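PDB 3QVJ: putative hydantoin racemase, which catalyses the racemization of allantoin and probably also interconverts the D and L forms of 5-monosubstituted hydantoins. Local coordinates for residues I7-S12 with H73-F78. Sequence-based numbering, arbitrary orientation.
Sequences INPNTS and HVIACF
I7 pairs with I75 in a parallel beta bridge, where strands 2-7 and 72-75 end side by side. These are neighbouring strands of a four-stranded parallel sheet in an Asp/Glu/hydantoin racemase fold. I7 N donates to V74 O at 2.8 Å, and A76 N returns a bond of the same length to I7 O. Both isoleucines point to the same sheet face, covered by helix 48-68 through I62 and V58.

Beyond the bridge the chains draw apart, and the ring of P9 packs between them. Its CD rests against the backbone at A76 C and C77 N. CG meets I75 CG2 at 3.8 Å. The same CG presses on C77 CB at 3.4 Å, tighter than usual van der Waals contact.

The N8 side is looser though still buried. N8 OD1 stays 4.3 Å from A76 O, and a water donates to both. N8 ND2 hydrogen-bonds T16 OG1 of helix 13-26. Two successive Asx turns, from N8 and N10, lead the loop to S12, the N-cap of that helix. N8 ND2 and S12 N reach N10 OD1 from opposite faces of its amide plane, N8 ND2 from well above it and S12 N from nearer to it, at 2.8 Å.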
loop_
_atom_site.group_PDB
_atom_site.type_symbol
_atom_site.label_atom_id
_atom_site.label_comp_id
_atom_site.label_asym_id
_atom_site.label_seq_id
_atom_site.Cartn_x
_atom_site.Cartn_y
_atom_site.Cartn_z
ATOM N N ILE A 7 -16.187 -20.538 -20.569
ATOM C CA ILE A 7 -15.395 -20.170 -21.733
ATOM C C ILE A 7 -13.921 -20.462 -21.507
ATOM O O ILE A 7 -13.268 -19.817 -20.675
ATOM C CB ILE A 7 -15.539 -18.664 -22.079
ATOM C CG1 ILE A 7 -17.016 -18.258 -22.187
ATOM C CG2 ILE A 7 -14.756 -18.322 -23.351
ATOM C CD1 ILE A 7 -17.229 -16.768 -22.312
ATOM N N ASN A 8 -13.407 -21.436 -22.250
ATOM C CA ASN A 8 -11.972 -21.609 -22.380
ATOM C C ASN A 8 -11.494 -20.553 -23.380
ATOM O O ASN A 8 -11.879 -20.596 -24.553
ATOM C CB ASN A 8 -11.641 -23.025 -22.866
ATOM C CG ASN A 8 -10.147 -23.233 -23.111
ATOM O OD1 ASN A 8 -9.304 -22.494 -22.589
ATOM N ND2 ASN A 8 -9.818 -24.249 -23.908
ATOM N N PRO A 9 -10.680 -19.584 -22.912
ATOM C CA PRO A 9 -10.214 -18.490 -23.764
ATOM C C PRO A 9 -9.184 -18.923 -24.811
ATOM O O PRO A 9 -8.929 -18.175 -25.756
ATOM C CB PRO A 9 -9.568 -17.517 -22.765
ATOM C CG PRO A 9 -10.099 -17.932 -21.428
ATOM C CD PRO A 9 -10.223 -19.404 -21.525
ATOM N N ASN A 10 -8.580 -20.096 -24.638
ATOM C CA ASN A 10 -7.702 -20.633 -25.681
ATOM C C ASN A 10 -8.456 -21.579 -26.624
ATOM O O ASN A 10 -9.568 -22.007 -26.307
ATOM C CB ASN A 10 -6.411 -21.246 -25.097
ATOM C CG ASN A 10 -6.609 -22.640 -24.513
ATOM O OD1 ASN A 10 -7.238 -23.509 -25.123
ATOM N ND2 ASN A 10 -6.036 -22.866 -23.336
ATOM N N THR A 11 -7.859 -21.899 -27.773
ATOM C CA THR A 11 -8.553 -22.677 -28.810
ATOM C C THR A 11 -8.391 -24.198 -28.683
ATOM O O THR A 11 -8.931 -24.949 -29.502
ATOM C CB THR A 11 -8.136 -22.238 -30.232
ATOM O OG1 THR A 11 -6.722 -22.392 -30.388
ATOM C CG2 THR A 11 -8.516 -20.779 -30.485
ATOM N N SER A 12 -7.665 -24.649 -27.660
ATOM C CA SER A 12 -7.423 -26.081 -27.457
ATOM C C SER A 12 -8.673 -26.835 -27.029
ATOM O O SER A 12 -9.194 -26.641 -25.923
ATOM C CB SER A 12 -6.302 -26.321 -26.446
ATOM O OG SER A 12 -6.274 -27.684 -26.032
ATOM N N HIS A 73 -21.303 -16.495 -16.875
ATOM C CA HIS A 73 -20.146 -16.898 -17.647
ATOM C C HIS A 73 -18.936 -17.078 -16.740
ATOM O O HIS A 73 -18.773 -16.353 -15.754
ATOM C CB HIS A 73 -19.806 -15.833 -18.690
ATOM C CG HIS A 73 -20.995 -15.267 -19.408
ATOM N ND1 HIS A 73 -21.331 -15.637 -20.691
ATOM C CD2 HIS A 73 -21.903 -14.335 -19.034
ATOM C CE1 HIS A 73 -22.399 -14.962 -21.076
ATOM N NE2 HIS A 73 -22.771 -14.172 -20.085
ATOM N N VAL A 74 -18.090 -18.048 -17.073
ATOM C CA VAL A 74 -16.753 -18.092 -16.497
ATOM C C VAL A 74 -15.648 -17.971 -17.548
ATOM O O VAL A 74 -15.778 -18.461 -18.680
ATOM C CB VAL A 74 -16.541 -19.230 -15.418
ATOM C CG1 VAL A 74 -17.824 -20.009 -15.117
ATOM C CG2 VAL A 74 -15.348 -20.147 -15.715
ATOM N N ILE A 75 -14.595 -17.248 -17.181
ATOM C CA ILE A 75 -13.420 -17.110 -18.027
ATOM C C ILE A 75 -12.358 -18.063 -17.486
ATOM O O ILE A 75 -11.745 -17.805 -16.443
ATOM C CB ILE A 75 -12.942 -15.651 -18.088
ATOM C CG1 ILE A 75 -14.054 -14.768 -18.686
ATOM C CG2 ILE A 75 -11.650 -15.541 -18.902
ATOM C CD1 ILE A 75 -13.752 -13.286 -18.698
ATOM N N ALA A 76 -12.170 -19.175 -18.197
ATOM C CA ALA A 76 -11.366 -20.293 -17.708
ATOM C C ALA A 76 -9.892 -20.275 -18.146
ATOM O O ALA A 76 -9.323 -21.312 -18.503
ATOM C CB ALA A 76 -12.030 -21.622 -18.069
ATOM N N CYS A 77 -9.289 -19.090 -18.120
ATOM C CA CYS A 77 -7.834 -18.952 -18.180
ATOM C C CYS A 77 -7.383 -18.176 -16.948
ATOM O O CYS A 77 -8.039 -17.216 -16.552
ATOM C CB CYS A 77 -7.388 -18.230 -19.451
ATOM S SG CYS A 77 -5.692 -17.581 -19.395
ATOM N N PHE A 78 -6.264 -18.589 -16.360
ATOM C CA PHE A 78 -5.781 -18.013 -15.097
ATOM C C PHE A 78 -5.293 -16.557 -15.193
ATOM O O PHE A 78 -4.962 -15.938 -14.174
ATOM C CB PHE A 78 -4.704 -18.905 -14.473
ATOM C CG PHE A 78 -4.458 -18.634 -13.008
ATOM C CD1 PHE A 78 -5.346 -19.100 -12.040
ATOM C CD2 PHE A 78 -3.327 -17.926 -12.595
ATOM C CE1 PHE A 78 -5.121 -18.857 -10.687
ATOM C CE2 PHE A 78 -3.098 -17.676 -11.243
ATOM C CZ PHE A 78 -3.998 -18.141 -10.287
HETATM O O HOH W 1 -7.478 -21.293 -21.057
#